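Local coordinates for TRAP solute Binding Protein (Uncultured marine bacterium, PDB 5I7I) that binds 3-hydroxybenzoate and, as a TRAP solute-binding protein, probably delivers such aromatic acids to a membrane transporter for uptake, at residues S48-A53 / D259-L264; L121-D126 / K333-K338; D135-A140 / A245-L250; D313-A318 / D324-V329. One frame throughout, in Å; residues are numbered along the deposited sequence. Where two conformers were deposited one is given.

Interaction 1: residues S48-A53 / D259-L264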
loop_
_atom_site.group_PDB
_atom_site.type_symbol
_atom_site.label_atom_id
_atom_site.label_comp_id
_atom_site.label_asym_id
_atom_site.label_seq_id
_atom_site.Cartn_x
_atom_site.Cartn_y
_atom_site.Cartn_z
ATOM N N SER A 48 12.332 -9.728 -10.929
ATOM C CA SER A 48 13.639 -9.541 -11.541
ATOM C C SER A 48 14.156 -10.836 -12.147
ATOM O O SER A 48 14.830 -10.804 -13.179
ATOM C CB SER A 48 14.615 -8.964 -10.516
ATOM O OG SER A 48 15.067 -9.953 -9.613
ATOM N N GLU A 49 13.837 -11.982 -11.542
ATOM C CA GLU A 49 14.272 -13.263 -12.106
ATOM C C GLU A 49 13.539 -13.584 -13.397
ATOM O O GLU A 49 14.125 -14.169 -14.318
ATOM C CB GLU A 49 14.041 -14.383 -11.106
ATOM C CG GLU A 49 14.923 -14.282 -9.907
ATOM C CD GLU A 49 14.442 -15.110 -8.732
ATOM O OE1 GLU A 49 13.285 -15.590 -8.759
ATOM O OE2 GLU A 49 15.244 -15.285 -7.788
ATOM N N LYS A 50 12.244 -13.251 -13.463
ATOM C CA LYS A 50 11.488 -13.473 -14.686
ATOM C C LYS A 50 12.001 -12.561 -15.792
ATOM O O LYS A 50 12.149 -12.994 -16.946
ATOM C CB LYS A 50 9.992 -13.279 -14.406
ATOM C CG LYS A 50 9.049 -13.519 -15.604
ATOM C CD LYS A 50 7.554 -13.438 -15.175
ATOM C CE LYS A 50 6.564 -13.646 -16.337
ATOM N NZ LYS A 50 6.692 -12.627 -17.423
ATOM N N VAL A 51 12.306 -11.302 -15.442
ATOM C CA VAL A 51 12.858 -10.349 -16.401
ATOM C C VAL A 51 14.226 -10.812 -16.891
ATOM O O VAL A 51 14.546 -10.703 -18.086
ATOM C CB VAL A 51 12.908 -8.937 -15.785
ATOM C CG1 VAL A 51 13.783 -7.996 -16.615
ATOM C CG2 VAL A 51 11.501 -8.351 -15.672
ATOM N N LEU A 52 15.042 -11.355 -15.986
ATOM C CA LEU A 52 16.344 -11.887 -16.367
ATOM C C LEU A 52 16.180 -13.064 -17.321
ATOM O O LEU A 52 16.819 -13.121 -18.375
ATOM C CB LEU A 52 17.097 -12.319 -15.109
ATOM C CG LEU A 52 18.553 -12.730 -15.299
ATOM C CD1 LEU A 52 19.409 -11.523 -15.679
ATOM C CD2 LEU A 52 19.094 -13.404 -14.042
ATOM N N ALA A 53 15.308 -14.005 -16.963
ATOM C CA ALA A 53 15.110 -15.198 -17.780
ATOM C C ALA A 53 14.595 -14.837 -19.165
ATOM O O ALA A 53 15.064 -15.377 -20.174
ATOM C CB ALA A 53 14.139 -16.145 -17.081
ATOM N N ASP A 259 7.356 -4.854 -20.678
ATOM C CA ASP A 259 5.907 -4.700 -20.793
ATOM C C ASP A 259 5.175 -6.020 -20.595
ATOM O O ASP A 259 4.036 -6.022 -20.107
ATOM C CB ASP A 259 5.574 -4.018 -22.113
ATOM C CG ASP A 259 6.062 -2.568 -22.141
ATOM O OD1 ASP A 259 6.028 -1.930 -21.073
ATOM O OD2 ASP A 259 6.453 -2.057 -23.200
ATOM N N ASN A 260 5.825 -7.142 -20.896
ATOM C CA ASN A 260 5.288 -8.460 -20.579
ATOM C C ASN A 260 5.301 -8.716 -19.081
ATOM O O ASN A 260 4.694 -9.690 -18.616
ATOM C CB ASN A 260 6.100 -9.531 -21.313
ATOM C CG ASN A 260 5.471 -10.927 -21.248
ATOM O OD1 ASN A 260 6.121 -11.899 -20.844
ATOM N ND2 ASN A 260 4.228 -11.034 -21.678
ATOM N N ASN A 261 5.973 -7.869 -18.335
ATOM C CA ASN A 261 6.069 -7.938 -16.889
ATOM C C ASN A 261 5.593 -6.647 -16.257
ATOM O O ASN A 261 6.181 -6.143 -15.302
ATOM C CB ASN A 261 7.500 -8.273 -16.497
ATOM C CG ASN A 261 7.843 -9.692 -16.837
ATOM O OD1 ASN A 261 7.472 -10.596 -16.105
ATOM N ND2 ASN A 261 8.493 -9.910 -17.981
ATOM N N ALA A 262 4.533 -6.077 -16.825
ATOM C CA ALA A 262 3.969 -4.825 -16.355
ATOM C C ALA A 262 2.476 -4.845 -16.643
ATOM O O ALA A 262 1.953 -5.749 -17.305
ATOM C CB ALA A 262 4.649 -3.618 -17.019
ATOM N N GLY A 263 1.800 -3.831 -16.138
ATOM C CA GLY A 263 0.422 -3.568 -16.493
ATOM C C GLY A 263 -0.570 -4.378 -15.669
ATOM O O GLY A 263 -0.268 -4.866 -14.585
ATOM N N LEU A 264 -1.772 -4.528 -16.217
ATOM C CA LEU A 264 -2.867 -5.150 -15.469
ATOM C C LEU A 264 -2.531 -6.564 -15.002
ATOM O O LEU A 264 -2.895 -6.957 -13.891
ATOM C CB LEU A 264 -4.128 -5.143 -16.333
ATOM C CG LEU A 264 -5.409 -5.527 -15.608
ATOM C CD1 LEU A 264 -5.783 -4.471 -14.562
ATOM C CD2 LEU A 264 -6.526 -5.705 -16.623
HETATM O O HOH W 1 3.783 -12.431 -17.748
#
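A small polar contact, built on a lysine-to-amide hydrogen bond, joins helix 38-54 to the loop between helix 252-259 and helix 264-287. Lys50 donates through NZ to OD1 of Asn261 at 2.5 Å. That is doubtfully short for such a pair, so its strength should not be read from its length. NZ approaches off the carbonyl plane, 37° out of it, at a C=O...NZ angle of 112°. The lysine chain is extended until its last torsion (chi4 -61°), which turns NZ back onto the amide. Lys50 NZ lies 3.3 Å from Asn261 ND2, but these are two donors and do not bond. ND2 gives its hydrogens to Val257 O and Glu54 OE1 instead, which fits the amide as modelled. Glu54 also forms a salt bridge with Lys50. Behind the amide, Val51 CG2 lies 4.1 Å from Asn261 CG, an apolar backing for the group. Water 1 adds a second link. It accepts from Lys50 NZ at 2.9 Å and donates to Asn260 O at 3.0 Å. NZ thus has amide, carboxylate and water as partners. The Asn261 amide is gripped at both its oxygen and its nitrogen, which would fix its rotation, while the negative Glu54 probably balances the lysine charge.

Interaction 2: residues L121-D126 / K333-K338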
loop_
_atom_site.group_PDB
_atom_site.type_symbol
_atom_site.label_atom_id
_atom_site.label_comp_id
_atom_site.label_asym_id
_atom_site.label_seq_id
_atom_site.Cartn_x
_atom_site.Cartn_y
_atom_site.Cartn_z
ATOM N N LEU A 121 -7.102 -0.493 -9.215
ATOM C CA LEU A 121 -6.113 0.583 -9.198
ATOM C C LEU A 121 -5.393 0.698 -10.532
ATOM O O LEU A 121 -5.172 1.804 -11.040
ATOM C CB LEU A 121 -5.077 0.337 -8.103
ATOM C CG LEU A 121 -5.444 0.946 -6.753
ATOM C CD1 LEU A 121 -4.667 0.270 -5.639
ATOM C CD2 LEU A 121 -5.175 2.451 -6.772
ATOM N N GLN A 122 -4.948 -0.432 -11.086
ATOM C CA GLN A 122 -4.205 -0.360 -12.341
ATOM C C GLN A 122 -5.069 0.188 -13.478
ATOM O O GLN A 122 -4.620 1.037 -14.258
ATOM C CB GLN A 122 -3.632 -1.730 -12.685
ATOM C CG GLN A 122 -2.806 -1.709 -13.967
ATOM C CD GLN A 122 -1.543 -0.902 -13.820
ATOM O OE1 GLN A 122 -0.842 -1.024 -12.818
ATOM N NE2 GLN A 122 -1.228 -0.080 -14.821
ATOM N N GLU A 123 -6.305 -0.293 -13.610
ATOM C CA GLU A 123 -7.155 0.233 -14.677
ATOM C C GLU A 123 -7.439 1.711 -14.463
ATOM O O GLU A 123 -7.502 2.498 -15.416
ATOM C CB GLU A 123 -8.464 -0.561 -14.789
ATOM C CG GLU A 123 -9.392 0.033 -15.856
ATOM C CD GLU A 123 -10.605 -0.790 -16.198
ATOM O OE1 GLU A 123 -10.702 -1.948 -15.776
ATOM O OE2 GLU A 123 -11.471 -0.266 -16.936
ATOM N N TYR A 124 -7.614 2.103 -13.208
ATOM C CA TYR A 124 -7.819 3.506 -12.859
ATOM C C TYR A 124 -6.653 4.365 -13.335
ATOM O O TYR A 124 -6.849 5.388 -13.997
ATOM C CB TYR A 124 -7.958 3.551 -11.346
ATOM C CG TYR A 124 -8.282 4.845 -10.636
ATOM C CD1 TYR A 124 -9.557 5.372 -10.658
ATOM C CD2 TYR A 124 -7.345 5.444 -9.803
ATOM C CE1 TYR A 124 -9.880 6.511 -9.918
ATOM C CE2 TYR A 124 -7.649 6.582 -9.071
ATOM C CZ TYR A 124 -8.922 7.100 -9.126
ATOM O OH TYR A 124 -9.239 8.214 -8.375
ATOM N N VAL A 125 -5.432 3.936 -13.020
ATOM C CA VAL A 125 -4.215 4.621 -13.462
ATOM C C VAL A 125 -4.056 4.581 -14.978
ATOM O O VAL A 125 -3.537 5.537 -15.579
ATOM C CB VAL A 125 -3.001 4.001 -12.736
ATOM C CG1 VAL A 125 -1.674 4.386 -13.417
ATOM C CG2 VAL A 125 -3.017 4.396 -11.261
ATOM N N ASP A 126 -4.482 3.493 -15.630
ATOM C CA ASP A 126 -4.371 3.403 -17.079
ATOM C C ASP A 126 -5.302 4.389 -17.770
ATOM O O ASP A 126 -5.089 4.714 -18.949
ATOM C CB ASP A 126 -4.755 1.999 -17.551
ATOM C CG ASP A 126 -3.696 0.942 -17.270
ATOM O OD1 ASP A 126 -2.512 1.240 -17.023
ATOM O OD2 ASP A 126 -4.069 -0.243 -17.331
ATOM N N LYS A 333 -15.076 2.628 -6.894
ATOM C CA LYS A 333 -15.987 1.609 -6.374
ATOM C C LYS A 333 -16.413 0.645 -7.472
ATOM O O LYS A 333 -16.479 -0.574 -7.252
ATOM C CB LYS A 333 -17.220 2.275 -5.764
ATOM C CG LYS A 333 -16.954 2.974 -4.451
ATOM C CD LYS A 333 -18.023 4.021 -4.132
ATOM C CE LYS A 333 -19.382 3.402 -3.847
ATOM N NZ LYS A 333 -19.416 2.744 -2.522
ATOM N N ASP A 334 -16.760 1.173 -8.646
ATOM C CA ASP A 334 -17.204 0.305 -9.729
ATOM C C ASP A 334 -16.080 -0.615 -10.195
ATOM O O ASP A 334 -16.330 -1.771 -10.530
ATOM C CB ASP A 334 -17.720 1.156 -10.892
ATOM C CG ASP A 334 -19.030 1.852 -10.582
ATOM O OD1 ASP A 334 -19.687 1.461 -9.586
ATOM O OD2 ASP A 334 -19.412 2.795 -11.316
ATOM N N LEU A 335 -14.843 -0.119 -10.259
ATOM C CA LEU A 335 -13.735 -0.968 -10.715
ATOM C C LEU A 335 -13.432 -2.057 -9.702
ATOM O O LEU A 335 -13.134 -3.196 -10.079
ATOM C CB LEU A 335 -12.482 -0.132 -11.000
ATOM C CG LEU A 335 -12.559 0.750 -12.240
ATOM C CD1 LEU A 335 -11.359 1.702 -12.254
ATOM C CD2 LEU A 335 -12.639 -0.051 -13.523
ATOM N N ILE A 336 -13.516 -1.737 -8.409
ATOM C CA ILE A 336 -13.311 -2.753 -7.384
ATOM C C ILE A 336 -14.338 -3.867 -7.537
ATOM O O ILE A 336 -14.001 -5.054 -7.507
ATOM C CB ILE A 336 -13.336 -2.116 -5.985
ATOM C CG1 ILE A 336 -12.114 -1.212 -5.814
ATOM C CG2 ILE A 336 -13.388 -3.167 -4.882
ATOM C CD1 ILE A 336 -12.171 -0.295 -4.630
ATOM N N SER A 337 -15.607 -3.507 -7.727
ATOM C CA SER A 337 -16.609 -4.561 -7.851
ATOM C C SER A 337 -16.469 -5.314 -9.170
ATOM O O SER A 337 -16.695 -6.528 -9.212
ATOM C CB SER A 337 -18.025 -4.028 -7.625
ATOM O OG SER A 337 -18.464 -3.156 -8.651
ATOM N N LYS A 338 -16.031 -4.636 -10.231
ATOM C CA LYS A 338 -15.825 -5.302 -11.514
ATOM C C LYS A 338 -14.838 -6.447 -11.371
ATOM O O LYS A 338 -15.042 -7.527 -11.930
ATOM C CB LYS A 338 -15.299 -4.271 -12.511
ATOM C CG LYS A 338 -14.669 -4.826 -13.777
ATOM C CD LYS A 338 -13.966 -3.688 -14.548
ATOM C CE LYS A 338 -13.366 -4.158 -15.812
ATOM N NZ LYS A 338 -13.127 -3.005 -16.685
#
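Leu335 and Glu123 bury the most surface where helix 325-339 meets helix 114-126. Leu335 points into the gap, and its two methyls divide the work. CD2 lies against the end of Glu123, 3.4 Å from its CD, a tight fit for a methyl on a carboxylate carbon. CD1 reaches the base of Tyr124, 4.0 Å from its CB, and leaves the phenol end to others. That hydroxyl bonds to His101 O, and the ring packs edge-to-face with Phe105. Glu123 is extended, with CG anti to the backbone N (chi1 177°), and carries its carboxylate across the methyl to Lys338. The two side chains cross at about a right angle. Lys338 NZ donates to Glu123 OE1 at 2.8 Å, on the syn lone pair of that oxygen. A weak second bond runs from Lys338 NZ to Glu123 OE2 at 3.2 Å, so the ammonium sits before both oxygens of a salt bridge. OE1 also bonds to Tyr339 OH. With an alanine in place of Glu123, Lys338 would probably lose its counter-charge and Leu335 CD2 the group that it packs on. The axes of the short helix segments approach to 9.7 Å, with 134° between their directions. This is oblique, largely antiparallel helix packing: a leucine lies between the helices and an ion pair bridges the margin. It fastens the C-terminal helix to a helix that itself packs on edge strand 136-143 of the five-stranded sheet.

Interaction 3: residues D135-A140 / A245-L250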
loop_
_atom_site.group_PDB
_atom_site.type_symbol
_atom_site.label_atom_id
_atom_site.label_comp_id
_atom_site.label_asym_id
_atom_site.label_seq_id
_atom_site.Cartn_x
_atom_site.Cartn_y
_atom_site.Cartn_z
ATOM N N ASP A 135 4.834 11.171 -15.303
ATOM C CA ASP A 135 6.273 11.407 -15.325
ATOM C C ASP A 135 7.088 10.127 -15.163
ATOM O O ASP A 135 8.316 10.207 -15.083
ATOM C CB ASP A 135 6.700 12.412 -14.246
ATOM C CG ASP A 135 6.125 13.815 -14.466
ATOM O OD1 ASP A 135 5.741 14.147 -15.605
ATOM O OD2 ASP A 135 6.085 14.580 -13.486
ATOM N N TYR A 136 6.433 8.961 -15.107
ATOM C CA TYR A 136 7.063 7.676 -14.838
ATOM C C TYR A 136 6.653 6.662 -15.896
ATOM O O TYR A 136 5.638 6.809 -16.581
ATOM C CB TYR A 136 6.621 7.123 -13.470
ATOM C CG TYR A 136 6.740 8.101 -12.324
ATOM C CD1 TYR A 136 5.735 9.031 -12.088
ATOM C CD2 TYR A 136 7.875 8.144 -11.515
ATOM C CE1 TYR A 136 5.837 9.952 -11.061
ATOM C CE2 TYR A 136 7.983 9.059 -10.473
ATOM C CZ TYR A 136 6.962 9.965 -10.260
ATOM O OH TYR A 136 7.021 10.874 -9.240
ATOM N N LYS A 137 7.441 5.598 -15.981
ATOM C CA LYS A 137 7.000 4.359 -16.606
ATOM C C LYS A 137 6.345 3.527 -15.513
ATOM O O LYS A 137 7.012 3.090 -14.560
ATOM C CB LYS A 137 8.174 3.608 -17.243
ATOM C CG LYS A 137 7.846 2.184 -17.676
ATOM C CD LYS A 137 6.763 2.102 -18.739
ATOM C CE LYS A 137 6.475 0.633 -19.058
ATOM N NZ LYS A 137 5.481 0.484 -20.163
ATOM N N VAL A 138 5.052 3.295 -15.650
ATOM C CA VAL A 138 4.319 2.531 -14.651
ATOM C C VAL A 138 4.584 1.056 -14.908
ATOM O O VAL A 138 4.338 0.556 -16.015
ATOM C CB VAL A 138 2.818 2.827 -14.708
ATOM C CG1 VAL A 138 2.046 1.903 -13.754
ATOM C CG2 VAL A 138 2.541 4.289 -14.375
ATOM N N LEU A 139 5.104 0.355 -13.901
ATOM C CA LEU A 139 5.143 -1.099 -13.966
ATOM C C LEU A 139 3.851 -1.677 -13.406
ATOM O O LEU A 139 3.160 -2.437 -14.094
ATOM C CB LEU A 139 6.385 -1.662 -13.267
ATOM C CG LEU A 139 7.715 -1.096 -13.785
ATOM C CD1 LEU A 139 8.845 -1.618 -12.930
ATOM C CD2 LEU A 139 7.933 -1.429 -15.259
ATOM N N ALA A 140 3.473 -1.294 -12.190
ATOM C CA ALA A 140 2.145 -1.636 -11.700
ATOM C C ALA A 140 1.822 -0.739 -10.534
ATOM O O ALA A 140 2.716 -0.303 -9.807
ATOM C CB ALA A 140 2.067 -3.092 -11.239
ATOM N N ALA A 245 12.916 7.818 -18.860
ATOM C CA ALA A 245 13.993 7.903 -19.843
ATOM C C ALA A 245 14.712 6.565 -19.979
ATOM O O ALA A 245 15.090 6.160 -21.089
ATOM C CB ALA A 245 14.968 9.011 -19.451
ATOM N N LYS A 246 14.886 5.854 -18.862
ATOM C CA LYS A 246 15.569 4.569 -18.901
ATOM C C LYS A 246 14.744 3.543 -19.669
ATOM O O LYS A 246 15.270 2.823 -20.526
ATOM C CB LYS A 246 15.886 4.082 -17.487
ATOM C CG LYS A 246 16.773 2.828 -17.438
ATOM C CD LYS A 246 18.175 3.074 -17.989
ATOM C CE LYS A 246 19.078 1.883 -17.716
ATOM N NZ LYS A 246 20.518 2.256 -17.797
ATOM N N TYR A 247 13.442 3.470 -19.388
ATOM C CA TYR A 247 12.570 2.624 -20.195
ATOM C C TYR A 247 12.654 3.002 -21.675
ATOM O O TYR A 247 12.772 2.134 -22.545
ATOM C CB TYR A 247 11.122 2.726 -19.708
ATOM C CG TYR A 247 10.131 2.049 -20.651
ATOM C CD1 TYR A 247 9.942 0.670 -20.640
ATOM C CD2 TYR A 247 9.401 2.799 -21.566
ATOM C CE1 TYR A 247 9.044 0.055 -21.512
ATOM C CE2 TYR A 247 8.510 2.199 -22.442
ATOM C CZ TYR A 247 8.319 0.822 -22.394
ATOM O OH TYR A 247 7.436 0.220 -23.260
ATOM N N GLU A 248 12.574 4.305 -21.989
ATOM C CA GLU A 248 12.564 4.713 -23.392
ATOM C C GLU A 248 13.884 4.404 -24.089
ATOM O O GLU A 248 13.907 4.203 -25.309
ATOM C CB GLU A 248 12.213 6.199 -23.524
ATOM C CG GLU A 248 10.753 6.497 -23.197
ATOM C CD GLU A 248 9.786 5.735 -24.087
ATOM O OE1 GLU A 248 8.671 5.431 -23.607
ATOM O OE2 GLU A 248 10.127 5.425 -25.241
ATOM N N SER A 249 14.987 4.333 -23.342
ATOM C CA SER A 249 16.290 4.004 -23.909
ATOM C C SER A 249 16.451 2.528 -24.241
ATOM O O SER A 249 17.399 2.166 -24.946
ATOM C CB SER A 249 17.400 4.382 -22.927
ATOM O OG SER A 249 17.575 3.369 -21.930
ATOM N N LEU A 250 15.574 1.674 -23.735
ATOM C CA LEU A 250 15.701 0.246 -23.977
ATOM C C LEU A 250 15.394 -0.080 -25.429
ATOM O O LEU A 250 14.599 0.596 -26.091
ATOM C CB LEU A 250 14.722 -0.537 -23.107
ATOM C CG LEU A 250 14.881 -0.414 -21.592
ATOM C CD1 LEU A 250 13.777 -1.199 -20.894
ATOM C CD2 LEU A 250 16.237 -0.929 -21.164
#
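NZ of Lys137 is held from two quarters: it forms a cation-pi contact with the ring of Tyr247 and a salt bridge with Asp259. The nitrogen stands 4.1 Å from the centroid of the Tyr247 ring, 30° off the ring normal. It is therefore off-centre, and it lies 3.6 Å from Tyr247 CZ, near the hydroxyl end. Two atoms back along the chain, CD is better centred: Lys137 CD lies 3.8 Å from the centroid of the Tyr247 ring, only 7° off the normal, in a CH-pi contact. Lys137 CE, between them, lies 3.6 Å from Tyr247 CE1. A bend at chi2 (62°) lays the lysine chain over this face, so that it runs from Tyr247 CB toward the hydroxyl. Asp259 fixes the far end. One of its oxygens takes the lysine and the other bonds to Tyr247 OH, so a single carboxylate holds both partners. The oxygen Glu248 OE1 lies at the edge of the same ring, in its plane. A leucine replacing Tyr247 would probably leave the lysine chain without its flat support and Asp259 without one hydrogen-bond partner. The contact joins edge strand 136-143 to helix 244-249, which directly follows the antiparallel neighbour strand 237-243. Farther along the strand pair, Leu139 and Ala140 both face Phe240, a classic beta bulge at the margin of this five-stranded sheet.

Interaction 4: residues D313-A318 / D324-V329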
loop_
_atom_site.group_PDB
_atom_site.type_symbol
_atom_site.label_atom_id
_atom_site.label_comp_id
_atom_site.label_asym_id
_atom_site.label_seq_id
_atom_site.Cartn_x
_atom_site.Cartn_y
_atom_site.Cartn_z
ATOM N N ASP A 313 -15.832 14.557 2.822
ATOM C CA ASP A 313 -14.837 15.614 2.865
ATOM C C ASP A 313 -13.758 15.395 1.820
ATOM O O ASP A 313 -13.213 16.368 1.282
ATOM C CB ASP A 313 -14.231 15.710 4.265
ATOM C CG ASP A 313 -15.225 16.210 5.300
ATOM O OD1 ASP A 313 -16.235 16.859 4.916
ATOM O OD2 ASP A 313 -14.959 15.991 6.494
ATOM N N TRP A 314 -13.412 14.136 1.535
ATOM C CA TRP A 314 -12.442 13.874 0.479
ATOM C C TRP A 314 -12.953 14.354 -0.870
ATOM O O TRP A 314 -12.219 14.998 -1.632
ATOM C CB TRP A 314 -12.029 12.388 0.411
ATOM C CG TRP A 314 -10.931 12.262 -0.575
ATOM C CD1 TRP A 314 -9.608 12.464 -0.326
ATOM C CD2 TRP A 314 -11.043 12.025 -1.997
ATOM N NE1 TRP A 314 -8.884 12.365 -1.482
ATOM C CE2 TRP A 314 -9.734 12.085 -2.521
ATOM C CE3 TRP A 314 -12.109 11.780 -2.871
ATOM C CZ2 TRP A 314 -9.461 11.894 -3.875
ATOM C CZ3 TRP A 314 -11.837 11.576 -4.212
ATOM C CH2 TRP A 314 -10.522 11.638 -4.702
ATOM N N ILE A 315 -14.212 14.064 -1.184
ATOM C CA ILE A 315 -14.781 14.497 -2.455
ATOM C C ILE A 315 -14.673 16.008 -2.591
ATOM O O ILE A 315 -14.230 16.526 -3.622
ATOM C CB ILE A 315 -16.220 13.966 -2.597
ATOM C CG1 ILE A 315 -16.195 12.464 -2.874
ATOM C CG2 ILE A 315 -16.983 14.696 -3.693
ATOM C CD1 ILE A 315 -17.555 11.784 -2.790
ATOM N N LYS A 316 -15.018 16.739 -1.535
ATOM C CA LYS A 316 -14.877 18.194 -1.580
ATOM C C LYS A 316 -13.417 18.603 -1.790
ATOM O O LYS A 316 -13.133 19.516 -2.567
ATOM C CB LYS A 316 -15.426 18.785 -0.293
ATOM C CG LYS A 316 -15.022 20.240 -0.041
ATOM C CD LYS A 316 -16.190 21.128 0.147
ATOM C CE LYS A 316 -15.746 22.595 0.243
ATOM N NZ LYS A 316 -16.766 23.480 -0.376
ATOM N N SER A 317 -12.480 17.944 -1.095
ATOM C CA SER A 317 -11.054 18.269 -1.222
ATOM C C SER A 317 -10.520 17.960 -2.614
ATOM O O SER A 317 -9.621 18.663 -3.111
ATOM C CB SER A 317 -10.225 17.491 -0.191
ATOM O OG SER A 317 -9.907 16.170 -0.619
ATOM N N ALA A 318 -11.068 16.929 -3.261
ATOM C CA ALA A 318 -10.688 16.632 -4.638
ATOM C C ALA A 318 -11.227 17.693 -5.580
ATOM O O ALA A 318 -10.503 18.181 -6.456
ATOM C CB ALA A 318 -11.217 15.253 -5.003
ATOM N N ASP A 324 -12.863 15.793 -10.289
ATOM C CA ASP A 324 -14.272 15.458 -10.083
ATOM C C ASP A 324 -14.306 14.361 -9.023
ATOM O O ASP A 324 -14.289 13.154 -9.317
ATOM C CB ASP A 324 -14.932 15.024 -11.388
ATOM C CG ASP A 324 -16.431 14.845 -11.252
ATOM O OD1 ASP A 324 -16.903 14.638 -10.121
ATOM O OD2 ASP A 324 -17.128 14.928 -12.289
ATOM N N GLY A 325 -14.368 14.788 -7.760
ATOM C CA GLY A 325 -14.243 13.840 -6.664
ATOM C C GLY A 325 -15.316 12.773 -6.693
ATOM O O GLY A 325 -15.036 11.591 -6.473
ATOM N N ALA A 326 -16.560 13.173 -6.934
ATOM C CA ALA A 326 -17.654 12.197 -6.969
ATOM C C ALA A 326 -17.444 11.174 -8.079
ATOM O O ALA A 326 -17.685 9.974 -7.893
ATOM C CB ALA A 326 -18.986 12.919 -7.179
ATOM N N MET A 327 -16.998 11.627 -9.243
ATOM C CA MET A 327 -16.797 10.709 -10.351
ATOM C C MET A 327 -15.671 9.740 -10.029
ATOM O O MET A 327 -15.773 8.547 -10.326
ATOM C CB MET A 327 -16.520 11.508 -11.621
ATOM C CG MET A 327 -16.314 10.675 -12.892
ATOM S SD MET A 327 -14.620 10.102 -13.057
ATOM C CE MET A 327 -14.751 9.174 -14.600
ATOM N N LEU A 328 -14.604 10.224 -9.389
ATOM C CA LEU A 328 -13.481 9.340 -9.080
ATOM C C LEU A 328 -13.872 8.277 -8.064
ATOM O O LEU A 328 -13.480 7.110 -8.205
ATOM C CB LEU A 328 -12.274 10.146 -8.588
ATOM C CG LEU A 328 -11.688 11.082 -9.640
ATOM C CD1 LEU A 328 -10.581 11.928 -9.013
ATOM C CD2 LEU A 328 -11.203 10.315 -10.835
ATOM N N VAL A 329 -14.625 8.657 -7.025
ATOM C CA VAL A 329 -15.048 7.683 -6.021
ATOM C C VAL A 329 -15.945 6.630 -6.651
ATOM O O VAL A 329 -15.776 5.429 -6.410
ATOM C CB VAL A 329 -15.727 8.398 -4.845
ATOM C CG1 VAL A 329 -16.383 7.393 -3.893
ATOM C CG2 VAL A 329 -14.705 9.230 -4.095
#
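Trp314 of helix 297-320 meets helix 325-339 with the far end of its six-membered ring. Its CZ3 lies 3.7 Å from Val329 CG2, while Leu328 CD1 and the carbonyl oxygen of Gly325 sit at the ring edge, near its plane. On the other end of the indole, NE1 bonds to Glu103. Ile315 comes next. Its CG1, beside the backbone N (chi1 -73°), packs on Val329 CG2 at 3.8 Å. Its CG2 rests 3.6 Å from Ala326 N. Ser317 turns back on its own helix and donates from OG to Trp314 O at 2.8 Å, on a lone pair. Ala318 closes the row, with CB 3.7 Å from Gly325 CA and, within its own helix, over one face of the Trp314 ring, offset toward the rim. Gly325 lets the backbones come this near, since a CB there would clash with Ile315 O. Just before it, Asp324 is the N-cap: its OD1 accepts from Met327 N at 3.1 Å. These consecutive helices, joined by a short turn, pack obliquely: the axes of the short segments approach to 8.7 Å, with 123° between their directions. Just beyond, Asn319 OD1 accepts from Gly325 N. No hydrogen bond joins segments 313-318 and 324-329, so this contact rests on apolar fit.

From the N terminus, segment 48-53 opens first and 121-126 second. Segment 135-140 then pairs with 245-250, so interaction 3 closes first and is nested inside the loops of interactions 1 and 2. Interaction 1 closes at 259-264, across the still open interaction 2, so these two cross. They touch where Gln122 packs on Gly263 and Leu264. Asp259 connects interaction 1 to interaction 3. Interaction 4 follows in series with both and is nested in interaction 2, which closes last. Interactions 1 and 3 fasten helices and a loop beside the five-stranded sheet; interaction 2 joins the C-terminal helix to helix 114-126, and interaction 4 joins it to helix 297-320.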